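Local coordinates for protein peptidoglycan N-acetylglucosamine deacetylase (Agathobacter rectalis, PDB 5JMU) that probably removes acetyl groups from N-acetylglucosamine in peptidoglycan, acting as a zinc-dependent hydrolase through the catalytic domain modelled here, at residues I63-S77 with D95-T107. Residues are numbered along the deposited sequence; the frame is centred on the assembly and turned at random.
With ZN (zinc ion), chain C.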
# COMPACT_ATOMS: atom_id res chain seq x y z
N ILE A 63 -4.62 -12.85 -3.90
CA ILE A 63 -3.21 -12.48 -3.77
C ILE A 63 -2.41 -13.16 -4.91
O ILE A 63 -1.55 -12.53 -5.54
CB ILE A 63 -2.66 -12.90 -2.41
CG1 ILE A 63 -3.35 -12.07 -1.34
CG2 ILE A 63 -1.10 -12.78 -2.35
CD1 ILE A 63 -3.05 -12.57 0.11
N ALA A 64 -2.70 -14.43 -5.16
CA ALA A 64 -2.09 -15.11 -6.30
C ALA A 64 -2.43 -14.40 -7.60
O ALA A 64 -1.57 -14.24 -8.45
CB ALA A 64 -2.55 -16.60 -6.38
N GLU A 65 -3.68 -13.98 -7.77
CA GLU A 65 -4.08 -13.29 -9.00
C GLU A 65 -3.39 -11.93 -9.16
O GLU A 65 -3.04 -11.53 -10.29
CB GLU A 65 -5.61 -13.12 -9.04
CG GLU A 65 -6.15 -12.78 -10.42
CD GLU A 65 -5.91 -13.86 -11.50
OE1 GLU A 65 -5.73 -15.05 -11.17
OE2 GLU A 65 -5.92 -13.50 -12.70
N GLU A 66 -3.23 -11.20 -8.06
CA GLU A 66 -2.55 -9.91 -8.13
C GLU A 66 -1.14 -10.08 -8.68
O GLU A 66 -0.69 -9.35 -9.58
CB GLU A 66 -2.51 -9.24 -6.74
CG GLU A 66 -3.89 -8.72 -6.32
CD GLU A 66 -3.99 -8.38 -4.84
OE1 GLU A 66 -3.01 -8.53 -4.07
OE2 GLU A 66 -5.13 -8.02 -4.40
N ALA A 67 -0.43 -11.06 -8.15
CA ALA A 67 0.94 -11.29 -8.60
C ALA A 67 0.95 -11.80 -10.04
O ALA A 67 1.78 -11.35 -10.85
CB ALA A 67 1.67 -12.27 -7.66
N LYS A 68 0.04 -12.72 -10.37
CA LYS A 68 0.01 -13.29 -11.71
C LYS A 68 -0.18 -12.22 -12.76
O LYS A 68 0.40 -12.32 -13.88
CB LYS A 68 -1.10 -14.36 -11.84
CG LYS A 68 -1.32 -14.95 -13.22
CD LYS A 68 -2.45 -15.98 -13.18
CE LYS A 68 -2.59 -16.69 -14.52
NZ LYS A 68 -3.82 -17.56 -14.56
N ARG A 69 -0.97 -11.20 -12.41
CA ARG A 69 -1.30 -10.13 -13.36
C ARG A 69 -0.26 -9.01 -13.37
O ARG A 69 -0.41 -8.04 -14.11
CB ARG A 69 -2.70 -9.57 -13.07
CG ARG A 69 -3.78 -10.60 -13.33
CD ARG A 69 -5.16 -9.98 -13.26
NE ARG A 69 -6.23 -10.98 -13.21
CZ ARG A 69 -7.50 -10.74 -13.50
NH1 ARG A 69 -7.89 -9.53 -13.95
NH2 ARG A 69 -8.38 -11.71 -13.36
N GLY A 70 0.81 -9.17 -12.61
CA GLY A 70 1.93 -8.26 -12.73
C GLY A 70 1.98 -7.15 -11.69
O GLY A 70 2.84 -6.27 -11.75
N HIS A 71 1.06 -7.19 -10.73
CA HIS A 71 1.07 -6.18 -9.66
C HIS A 71 2.07 -6.52 -8.58
O HIS A 71 2.51 -7.65 -8.48
CB HIS A 71 -0.32 -6.06 -9.04
CG HIS A 71 -1.36 -5.79 -10.06
ND1 HIS A 71 -1.39 -4.59 -10.75
CD2 HIS A 71 -2.33 -6.57 -10.59
CE1 HIS A 71 -2.34 -4.65 -11.67
NE2 HIS A 71 -2.94 -5.83 -11.58
N THR A 72 2.46 -5.51 -7.80
CA THR A 72 3.31 -5.75 -6.65
C THR A 72 2.45 -6.18 -5.46
O THR A 72 1.46 -5.52 -5.13
CB THR A 72 4.10 -4.49 -6.30
OG1 THR A 72 5.01 -4.24 -7.41
CG2 THR A 72 4.85 -4.67 -4.95
N VAL A 73 2.82 -7.29 -4.84
CA VAL A 73 2.15 -7.75 -3.65
C VAL A 73 3.07 -7.49 -2.46
O VAL A 73 4.24 -7.95 -2.43
CB VAL A 73 1.82 -9.26 -3.77
CG1 VAL A 73 1.29 -9.80 -2.41
CG2 VAL A 73 0.79 -9.44 -4.85
N ALA A 74 2.57 -6.68 -1.53
CA ALA A 74 3.35 -6.22 -0.39
C ALA A 74 2.58 -6.51 0.92
O ALA A 74 1.39 -6.82 0.90
CB ALA A 74 3.64 -4.73 -0.53
N ILE A 75 3.26 -6.42 2.06
CA ILE A 75 2.61 -6.73 3.33
C ILE A 75 1.96 -5.54 3.98
O ILE A 75 2.58 -4.50 4.01
CB ILE A 75 3.66 -7.29 4.31
CG1 ILE A 75 4.19 -8.62 3.78
CG2 ILE A 75 3.02 -7.51 5.72
CD1 ILE A 75 5.40 -9.22 4.57
N HIS A 76 0.72 -5.69 4.48
CA HIS A 76 0.12 -4.68 5.37
C HIS A 76 0.09 -5.28 6.78
O HIS A 76 0.84 -4.86 7.68
CB HIS A 76 -1.26 -4.27 4.86
CG HIS A 76 -1.85 -3.02 5.47
ND1 HIS A 76 -1.09 -1.93 5.84
CD2 HIS A 76 -3.14 -2.71 5.72
CE1 HIS A 76 -1.92 -0.99 6.32
NE2 HIS A 76 -3.16 -1.45 6.27
N SER A 77 -0.68 -6.34 6.94
CA SER A 77 -0.74 -7.04 8.23
C SER A 77 -1.64 -8.26 8.12
O SER A 77 -2.64 -8.21 7.43
CB SER A 77 -1.29 -6.10 9.32
OG SER A 77 -1.61 -6.85 10.49
N ASP A 95 3.14 -11.28 13.36
CA ASP A 95 2.10 -10.98 12.39
C ASP A 95 2.62 -10.71 10.98
O ASP A 95 2.04 -11.21 10.00
CB ASP A 95 1.28 -9.79 12.90
CG ASP A 95 0.15 -9.40 11.95
OD1 ASP A 95 -0.96 -9.95 12.12
OD2 ASP A 95 0.41 -8.52 11.10
N LEU A 96 3.72 -9.97 10.86
CA LEU A 96 4.27 -9.66 9.54
C LEU A 96 4.68 -10.97 8.85
O LEU A 96 4.39 -11.18 7.65
CB LEU A 96 5.47 -8.70 9.70
CG LEU A 96 6.21 -8.33 8.41
CD1 LEU A 96 6.85 -6.96 8.62
CD2 LEU A 96 7.34 -9.30 8.08
N GLU A 97 5.33 -11.85 9.62
CA GLU A 97 5.76 -13.13 9.06
C GLU A 97 4.61 -14.03 8.66
O GLU A 97 4.70 -14.76 7.65
CB GLU A 97 6.68 -13.85 10.06
CG GLU A 97 8.02 -13.15 10.21
CD GLU A 97 8.87 -13.81 11.30
OE1 GLU A 97 8.45 -14.88 11.83
OE2 GLU A 97 9.94 -13.24 11.64
N GLN A 98 3.53 -14.01 9.43
CA GLN A 98 2.34 -14.78 9.01
C GLN A 98 1.84 -14.28 7.65
O GLN A 98 1.47 -15.09 6.75
CB GLN A 98 1.25 -14.65 10.07
CG GLN A 98 1.56 -15.55 11.28
CD GLN A 98 0.77 -15.15 12.51
OE1 GLN A 98 1.27 -15.22 13.64
NE2 GLN A 98 -0.47 -14.72 12.29
N MSE A 99 1.81 -12.97 7.46
CA MSE A 99 1.33 -12.43 6.21
C MSE A 99 2.30 -12.78 5.06
O MSE A 99 1.89 -13.14 3.95
CB MSE A 99 1.13 -10.91 6.30
CG MSE A 99 0.37 -10.36 5.07
SE MSE A 99 -1.49 -11.03 5.00
CE MSE A 99 -1.44 -12.19 3.39
N ASN A 100 3.61 -12.67 5.33
CA ASN A 100 4.57 -13.03 4.32
C ASN A 100 4.42 -14.48 3.90
O ASN A 100 4.58 -14.81 2.73
CB ASN A 100 6.01 -12.81 4.83
CG ASN A 100 6.99 -13.05 3.76
OD1 ASN A 100 7.11 -12.25 2.85
ND2 ASN A 100 7.70 -14.19 3.83
N SER A 101 4.16 -15.35 4.86
CA SER A 101 4.01 -16.78 4.57
C SER A 101 2.82 -17.02 3.64
O SER A 101 2.91 -17.86 2.72
CB SER A 101 3.85 -17.57 5.85
OG SER A 101 5.15 -17.67 6.39
N ILE A 102 1.72 -16.30 3.87
CA ILE A 102 0.57 -16.45 2.97
C ILE A 102 0.94 -15.95 1.57
O ILE A 102 0.56 -16.57 0.55
CB ILE A 102 -0.68 -15.72 3.52
CG1 ILE A 102 -1.22 -16.52 4.71
CG2 ILE A 102 -1.73 -15.60 2.44
CD1 ILE A 102 -2.15 -15.65 5.62
N ILE A 103 1.68 -14.84 1.52
CA ILE A 103 2.09 -14.33 0.20
C ILE A 103 3.00 -15.34 -0.51
O ILE A 103 2.84 -15.60 -1.70
CB ILE A 103 2.80 -12.98 0.35
CG1 ILE A 103 1.78 -11.95 0.81
CG2 ILE A 103 3.47 -12.53 -0.94
CD1 ILE A 103 2.44 -10.61 1.35
N LYS A 104 3.89 -15.98 0.22
CA LYS A 104 4.75 -17.00 -0.37
C LYS A 104 3.95 -18.19 -0.88
O LYS A 104 4.18 -18.70 -2.00
CB LYS A 104 5.77 -17.46 0.68
CG LYS A 104 6.53 -18.69 0.28
CD LYS A 104 7.51 -18.37 -0.83
CE LYS A 104 8.50 -19.56 -0.96
NZ LYS A 104 9.31 -19.58 -2.21
N ALA A 105 3.01 -18.67 -0.04
CA ALA A 105 2.10 -19.78 -0.41
C ALA A 105 1.37 -19.46 -1.72
O ALA A 105 1.29 -20.29 -2.64
CB ALA A 105 1.08 -20.01 0.73
N GLN A 106 0.86 -18.24 -1.79
CA GLN A 106 0.01 -17.85 -2.92
C GLN A 106 0.79 -17.51 -4.20
O GLN A 106 0.35 -17.85 -5.28
CB GLN A 106 -0.84 -16.62 -2.52
CG GLN A 106 -2.00 -16.94 -1.54
CD GLN A 106 -3.14 -17.73 -2.18
OE1 GLN A 106 -3.30 -17.76 -3.40
NE2 GLN A 106 -3.95 -18.41 -1.34
N THR A 107 1.95 -16.86 -4.05
CA THR A 107 2.65 -16.29 -5.20
C THR A 107 3.95 -17.00 -5.51
O THR A 107 4.51 -16.81 -6.59
CB THR A 107 3.02 -14.81 -5.00
OG1 THR A 107 4.07 -14.66 -4.02
CG2 THR A 107 1.79 -14.02 -4.56
ZN ZN C . -5.00 -0.61 6.84
O HOH W 1 -4.78 0.95 5.52
O HOH W 2 -6.82 0.36 7.32
O HOH W 3 -4.07 0.68 8.32
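Ser77 swings OG away from its own backbone N (chi1 168°) and Asp95 does the same with CG, so that the two polar groups meet where strand 72-77 passes over helix 89-107. This is the NodB homology domain of the carbohydrate esterase 4 family, a distorted (beta/alpha) barrel, in which helices 61-68 and 89-107 pack against each other and the latter against strand 72-77. Ser77 OG donates to Asp95 OD2 over 2.7 Å, reaching the syn side but 29° out of the carboxylate plane. The same OG is also hydrogen-bonded to the backbone N of His80. His76, next to Ser77, points away from the helix and binds the zinc ion through NE2, with Asp28, His80 and three waters completing the site; Ser77 thus holds the backbone of a zinc ligand, and Asp95 stands behind Ser77. An alanine in place of Asp95 would probably leave the Ser77 hydroxyl with His80 N but without its carboxylate acceptor, and less firmly fixed in rotation.

Further back along the strand the contact is apolar. The Ile75 side chain points at the helix and crosses Ile103 and Asn100 at a slant, its CG1 3.6 Å from Ile103 CD1 and its CD1 3.7 Å from Asn100 CB, while its CG2 branch slides past Met99, a selenomethionine. Val73 CG1 meets Ile103 CG2 at 3.8 Å. Ile63, from helix 61-68, is a knob among Ile102, Ile103, Gln106 and Thr107; its CD1 comes tip to tip with Met99 CE. At the far end Thr107 OG1 bonds back to Ile103 O, and its CG2 rests 3.6 Å from Ala67 CB.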